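Local coordinates for protein kirola (Actinidia deliciosa, PDB 4IGW) that is a kiwifruit allergen of the major latex protein family whose Bet v 1-like fold probably binds small hydrophobic ligands in an internal cavity, at residues V37-V42 / I56-T61; E94-F99 / D126-N131. One frame throughout, in Å; residues are numbered along the deposited sequence.

Contact 1: residues V37-V42 / I56-T61; sequences VNIQGV and IFFKYT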
loop_
_atom_site.group_PDB
_atom_site.type_symbol
_atom_site.label_atom_id
_atom_site.label_comp_id
_atom_site.label_asym_id
_atom_site.label_seq_id
_atom_site.Cartn_x
_atom_site.Cartn_y
_atom_site.Cartn_z
ATOM N N VAL A 37 -1.186 -14.372 4.602
ATOM C CA VAL A 37 -2.195 -14.129 5.623
ATOM C C VAL A 37 -2.942 -12.835 5.316
ATOM O O VAL A 37 -4.140 -12.733 5.486
ATOM C CB VAL A 37 -1.586 -14.111 7.012
ATOM C CG1 VAL A 37 -2.649 -13.894 8.030
ATOM C CG2 VAL A 37 -0.945 -15.447 7.326
ATOM N N ASN A 38 -2.227 -11.865 4.797
ATOM C CA ASN A 38 -2.757 -10.516 4.641
ATOM C C ASN A 38 -3.411 -10.234 3.279
ATOM O O ASN A 38 -4.439 -9.573 3.179
ATOM C CB ASN A 38 -1.606 -9.526 4.875
ATOM C CG ASN A 38 -0.977 -9.710 6.237
ATOM O OD1 ASN A 38 -1.691 -9.756 7.225
ATOM N ND2 ASN A 38 0.343 -9.838 6.298
ATOM N N ILE A 39 -2.785 -10.757 2.241
ATOM C CA ILE A 39 -3.248 -10.585 0.900
ATOM C C ILE A 39 -3.439 -11.968 0.218
ATOM O O ILE A 39 -2.500 -12.760 0.070
ATOM C CB ILE A 39 -2.254 -9.682 0.143
ATOM C CG1 ILE A 39 -2.396 -8.239 0.646
ATOM C CG2 ILE A 39 -2.421 -9.796 -1.388
ATOM C CD1 ILE A 39 -1.567 -7.255 -0.137
ATOM N N GLN A 40 -4.670 -12.238 -0.183
ATOM C CA GLN A 40 -4.958 -13.484 -0.874
ATOM C C GLN A 40 -4.694 -13.359 -2.399
ATOM O O GLN A 40 -4.393 -14.386 -3.051
ATOM C CB GLN A 40 -6.379 -14.002 -0.548
ATOM C CG GLN A 40 -6.534 -14.460 0.905
ATOM C CD GLN A 40 -6.610 -13.317 1.910
ATOM O OE1 GLN A 40 -7.464 -12.432 1.802
ATOM N NE2 GLN A 40 -5.697 -13.316 2.879
ATOM N N GLY A 41 -4.773 -12.141 -2.966
ATOM C CA GLY A 41 -4.628 -12.017 -4.417
ATOM C C GLY A 41 -4.522 -10.600 -4.983
ATOM O O GLY A 41 -5.171 -9.666 -4.497
ATOM N N VAL A 42 -3.701 -10.454 -6.020
ATOM C CA VAL A 42 -3.583 -9.192 -6.746
ATOM C C VAL A 42 -3.838 -9.402 -8.230
ATOM O O VAL A 42 -3.154 -10.207 -8.860
ATOM C CB VAL A 42 -2.230 -8.595 -6.581
ATOM C CG1 VAL A 42 -2.277 -7.152 -7.033
ATOM C CG2 VAL A 42 -1.813 -8.746 -5.074
ATOM N N ILE A 56 -5.928 -1.982 -10.285
ATOM C CA ILE A 56 -5.611 -3.238 -9.617
ATOM C C ILE A 56 -6.623 -3.650 -8.579
ATOM O O ILE A 56 -7.148 -2.814 -7.868
ATOM C CB ILE A 56 -4.355 -3.133 -8.802
ATOM C CG1 ILE A 56 -3.156 -2.881 -9.680
ATOM C CG2 ILE A 56 -4.163 -4.403 -8.046
ATOM C CD1 ILE A 56 -2.014 -2.474 -8.841
ATOM N N PHE A 57 -6.811 -4.943 -8.440
ATOM C CA PHE A 57 -7.778 -5.474 -7.518
ATOM C C PHE A 57 -7.090 -6.318 -6.460
ATOM O O PHE A 57 -6.391 -7.243 -6.785
ATOM C CB PHE A 57 -8.788 -6.326 -8.278
ATOM C CG PHE A 57 -10.042 -6.604 -7.506
ATOM C CD1 PHE A 57 -10.893 -5.555 -7.161
ATOM C CD2 PHE A 57 -10.358 -7.882 -7.124
ATOM C CE1 PHE A 57 -12.038 -5.782 -6.442
ATOM C CE2 PHE A 57 -11.508 -8.120 -6.405
ATOM C CZ PHE A 57 -12.349 -7.060 -6.045
ATOM N N PHE A 58 -7.288 -5.939 -5.202
ATOM C CA PHE A 58 -6.748 -6.637 -4.033
ATOM C C PHE A 58 -7.790 -7.367 -3.266
ATOM O O PHE A 58 -8.850 -6.797 -2.933
ATOM C CB PHE A 58 -6.162 -5.672 -3.034
ATOM C CG PHE A 58 -4.969 -4.973 -3.545
ATOM C CD1 PHE A 58 -3.719 -5.525 -3.367
ATOM C CD2 PHE A 58 -5.100 -3.793 -4.262
ATOM C CE1 PHE A 58 -2.608 -4.873 -3.852
ATOM C CE2 PHE A 58 -4.002 -3.159 -4.751
ATOM C CZ PHE A 58 -2.747 -3.708 -4.557
ATOM N N LYS A 59 -7.458 -8.624 -2.961
ATOM C CA LYS A 59 -8.214 -9.419 -2.005
ATOM C C LYS A 59 -7.331 -9.584 -0.752
ATOM O O LYS A 59 -6.253 -10.164 -0.815
ATOM C CB LYS A 59 -8.644 -10.734 -2.649
ATOM C CG LYS A 59 -9.521 -10.487 -3.895
ATOM C CD LYS A 59 -9.866 -11.758 -4.650
ATOM C CE LYS A 59 -11.129 -12.437 -4.065
ATOM N NZ LYS A 59 -11.580 -13.748 -4.758
ATOM N N TYR A 60 -7.780 -9.026 0.366
ATOM C CA TYR A 60 -7.014 -9.062 1.606
ATOM C C TYR A 60 -7.888 -9.296 2.808
ATOM O O TYR A 60 -9.107 -9.301 2.699
ATOM C CB TYR A 60 -6.223 -7.765 1.785
ATOM C CG TYR A 60 -7.024 -6.471 1.950
ATOM C CD1 TYR A 60 -6.999 -5.758 3.145
ATOM C CD2 TYR A 60 -7.731 -5.934 0.905
ATOM C CE1 TYR A 60 -7.691 -4.556 3.292
ATOM C CE2 TYR A 60 -8.419 -4.740 1.039
ATOM C CZ TYR A 60 -8.403 -4.057 2.240
ATOM O OH TYR A 60 -9.098 -2.881 2.366
ATOM N N THR A 61 -7.251 -9.458 3.965
ATOM C CA THR A 61 -7.975 -9.779 5.195
ATOM C C THR A 61 -7.462 -8.987 6.390
ATOM O O THR A 61 -6.310 -9.149 6.788
ATOM C CB THR A 61 -7.886 -11.287 5.499
ATOM O OG1 THR A 61 -8.310 -12.032 4.352
ATOM C CG2 THR A 61 -8.768 -11.647 6.657
#
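Gly41 and Lys59 form the hydrogen-bonded pair of an antiparallel ladder that starts with a classic beta bulge: Gln40 and Gly41 together face Lys59, and the register slips by one residue between the pairs Ile39-Tyr60 and Gly41-Lys59, with the non-hydrogen-bonded pair Val42-Phe58 following on. The carbonyl oxygen Lys59 O therefore takes two donors, Gln40 N at 2.7 Å, tilted from the carbonyl plane, and Gly41 N at 3.3 Å, in that plane and on a lone pair. In return Lys59 N bonds to Gly41 O at 2.9 Å, nearly straight at 172°.

Gln40 bends at chi2 (74°) towards Thr61 and crosses it at about a right angle, so that the hydroxyl Thr61 OG1 donates to Gln40 OE1 at 2.7 Å from above the amide plane, 40° out of it. The other end of this amide, Gln40 NE2, is held by the carbonyl of Pro36, which fixes how the group is turned.

The face bearing Ile39, Val42, Phe58 and Tyr60 is largely apolar. Val42 lies side by side with Phe58, and its CG1, the branch opposite the backbone N, touches both Ile56 CG2 (3.5 Å) and Phe58 CE1 (3.9 Å). Ile39 CD1 approaches the same ring obliquely, 4.2 Å from Phe58 CD1, while Ile39 CG1 packs against Tyr60 CB at 4.0 Å.

Strand 39-46 is an outermost strand of the sheet, and strand 55-62 joins it to strand 65-77 through backbone bonds such as Phe58 with Ala69. Ile39 touches Ile140 of helix 131-147 and Ile31 of helix 31-34, and the Tyr60 ring meets that of Phe136 on the long helix.

Contact 2: residues E94-F99 / D126-N131; sequences ELYKTF and DVEEPN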
loop_
_atom_site.group_PDB
_atom_site.type_symbol
_atom_site.label_atom_id
_atom_site.label_comp_id
_atom_site.label_asym_id
_atom_site.label_seq_id
_atom_site.Cartn_x
_atom_site.Cartn_y
_atom_site.Cartn_z
ATOM N N GLU A 94 -16.400 2.543 2.174
ATOM C CA GLU A 94 -17.532 2.586 3.110
ATOM C C GLU A 94 -17.323 3.641 4.174
ATOM O O GLU A 94 -18.293 4.203 4.635
ATOM C CB GLU A 94 -17.662 1.261 3.852
ATOM C CG GLU A 94 -17.650 0.037 2.962
ATOM C CD GLU A 94 -19.043 -0.506 2.660
ATOM O OE1 GLU A 94 -19.253 -1.765 2.785
ATOM O OE2 GLU A 94 -19.901 0.344 2.297
ATOM N N LEU A 95 -16.072 3.842 4.602
ATOM C CA LEU A 95 -15.715 4.718 5.726
ATOM C C LEU A 95 -15.189 6.042 5.214
ATOM O O LEU A 95 -15.525 7.087 5.734
ATOM C CB LEU A 95 -14.659 4.043 6.631
ATOM C CG LEU A 95 -15.100 2.729 7.333
ATOM C CD1 LEU A 95 -13.945 2.017 8.077
ATOM C CD2 LEU A 95 -16.261 2.982 8.281
ATOM N N TYR A 96 -14.361 6.009 4.188
ATOM C CA TYR A 96 -13.717 7.238 3.719
ATOM C C TYR A 96 -14.192 7.616 2.349
ATOM O O TYR A 96 -14.381 6.785 1.518
ATOM C CB TYR A 96 -12.184 7.125 3.731
ATOM C CG TYR A 96 -11.657 6.553 5.010
ATOM C CD1 TYR A 96 -11.340 7.355 6.083
ATOM C CD2 TYR A 96 -11.511 5.193 5.160
ATOM C CE1 TYR A 96 -10.882 6.812 7.273
ATOM C CE2 TYR A 96 -11.044 4.653 6.349
ATOM C CZ TYR A 96 -10.726 5.472 7.391
ATOM O OH TYR A 96 -10.264 4.942 8.573
ATOM N N LYS A 97 -14.351 8.905 2.145
ATOM C CA LYS A 97 -14.758 9.449 0.883
ATOM C C LYS A 97 -13.631 9.325 -0.129
ATOM O O LYS A 97 -13.854 8.836 -1.230
ATOM C CB LYS A 97 -15.167 10.906 1.064
ATOM C CG LYS A 97 -15.761 11.566 -0.168
ATOM C CD LYS A 97 -15.789 13.071 -0.005
ATOM C CE LYS A 97 -16.160 13.726 -1.321
ATOM N NZ LYS A 97 -16.381 15.222 -1.233
ATOM N N THR A 98 -12.435 9.782 0.228
ATOM C CA THR A 98 -11.221 9.513 -0.557
ATOM C C THR A 98 -10.129 8.942 0.384
ATOM O O THR A 98 -10.140 9.148 1.626
ATOM C CB THR A 98 -10.694 10.776 -1.301
ATOM O OG1 THR A 98 -10.221 11.685 -0.321
ATOM C CG2 THR A 98 -11.776 11.459 -2.161
ATOM N N PHE A 99 -9.216 8.187 -0.229
ATOM C CA PHE A 99 -8.088 7.564 0.482
ATOM C C PHE A 99 -6.903 7.335 -0.435
ATOM O O PHE A 99 -7.046 6.737 -1.485
ATOM C CB PHE A 99 -8.520 6.226 1.082
ATOM C CG PHE A 99 -7.700 5.808 2.247
ATOM C CD1 PHE A 99 -8.271 5.709 3.509
ATOM C CD2 PHE A 99 -6.344 5.538 2.097
ATOM C CE1 PHE A 99 -7.499 5.295 4.612
ATOM C CE2 PHE A 99 -5.571 5.161 3.176
ATOM C CZ PHE A 99 -6.157 5.009 4.447
ATOM N N ASP A 126 -17.006 10.989 13.167
ATOM C CA ASP A 126 -16.769 9.887 14.101
ATOM C C ASP A 126 -16.238 8.589 13.454
ATOM O O ASP A 126 -16.208 7.547 14.102
ATOM C CB ASP A 126 -18.067 9.594 14.855
ATOM C CG ASP A 126 -19.233 9.305 13.912
ATOM O OD1 ASP A 126 -20.247 10.032 13.985
ATOM O OD2 ASP A 126 -19.125 8.374 13.076
ATOM N N VAL A 127 -15.857 8.636 12.177
ATOM C CA VAL A 127 -15.139 7.534 11.529
ATOM C C VAL A 127 -13.723 7.439 12.154
ATOM O O VAL A 127 -13.103 8.431 12.514
ATOM C CB VAL A 127 -15.064 7.694 9.942
ATOM C CG1 VAL A 127 -14.035 6.760 9.368
ATOM C CG2 VAL A 127 -16.416 7.452 9.273
ATOM N N GLU A 128 -13.215 6.231 12.297
ATOM C CA GLU A 128 -11.964 6.037 13.000
ATOM C C GLU A 128 -10.792 6.387 12.112
ATOM O O GLU A 128 -10.925 6.459 10.894
ATOM C CB GLU A 128 -11.858 4.579 13.439
ATOM C CG GLU A 128 -11.622 3.613 12.273
ATOM C CD GLU A 128 -12.118 2.195 12.530
ATOM O OE1 GLU A 128 -11.954 1.379 11.589
ATOM O OE2 GLU A 128 -12.654 1.890 13.639
ATOM N N GLU A 129 -9.631 6.554 12.740
ATOM C CA GLU A 129 -8.384 6.664 12.008
ATOM C C GLU A 129 -7.987 5.255 11.518
ATOM O O GLU A 129 -8.257 4.279 12.139
ATOM C CB GLU A 129 -7.262 7.281 12.862
ATOM C CG GLU A 129 -7.596 8.607 13.572
ATOM C CD GLU A 129 -7.832 9.803 12.637
ATOM O OE1 GLU A 129 -6.943 10.158 11.808
ATOM O OE2 GLU A 129 -8.925 10.404 12.768
ATOM N N PRO A 130 -7.330 5.167 10.364
ATOM C CA PRO A 130 -6.942 3.847 9.773
ATOM C C PRO A 130 -5.715 3.215 10.426
ATOM O O PRO A 130 -4.824 2.758 9.749
ATOM C CB PRO A 130 -6.646 4.199 8.310
ATOM C CG PRO A 130 -6.210 5.627 8.366
ATOM C CD PRO A 130 -7.008 6.297 9.474
ATOM N N ASN A 131 -5.630 3.217 11.736
ATOM C CA ASN A 131 -4.506 2.514 12.396
ATOM C C ASN A 131 -4.402 1.034 12.043
ATOM O O ASN A 131 -3.313 0.518 11.803
ATOM C CB ASN A 131 -4.605 2.662 13.904
ATOM C CG ASN A 131 -4.251 4.077 14.368
ATOM O OD1 ASN A 131 -5.117 4.832 14.835
ATOM N ND2 ASN A 131 -2.967 4.439 14.228
#
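The loop leading into the long C-terminal helix of the Bet v 1 fold packs here, through Val127, Glu128 and Pro130, on the bulged start of strand 96-106. Tyr96 reaches across, and its hydroxyl OH donates to Glu128 O at 2.9 Å; the donor stands above the carbonyl plane, 39° out of it, while Glu128 O lies at the edge of the Tyr96 ring, near its plane. The same OH is 3.6 Å from Pro130 CD, which packs against the end of the tyrosine.

Val127 crosses the tyrosine side chain obliquely. With chi1 at 165°, Val127 CG1 touches both Tyr96 CE1 at 3.8 Å and Leu95 CB at 3.9 Å. Farther along, the edge of the Phe99 ring meets the proline, with Phe99 CE1 at 4.0 Å from Pro130 CB, and Phe99 CD1 in turn lies over one face of Tyr96. Pro130 thus touches both aromatics at the N-cap position of the helix.

Strand 112-122 lies alongside: Pro130 and Phe99 both meet Phe118 and Tyr120, and the Glu129 carboxylate is hydrogen-bonded to the Tyr120 hydroxyl and forms a salt bridge with Lys122. Met7 of strand 4-13 also touches Pro130, just ahead of helix 131-147.

Along the chain both segments of contact 1 precede those of contact 2, and their centres lie 19 Å apart, with the nearest atoms about 9 Å from each other and no direct touch. Both belong to the same seven-stranded antiparallel sheet: 37-42 / 56-61 pairs its outermost strand 39-46 with the next one, whereas 94-99 / 126-131 ties the inner strand 96-106 to a loop. Helix 131-147 relates the two, since contact 2 ends at its first turn and contact 1 packs against residues farther along it. Both lie where this helix packs on the curved sheet, an arrangement that in Bet v 1 relatives encloses a hydrophobic cavity.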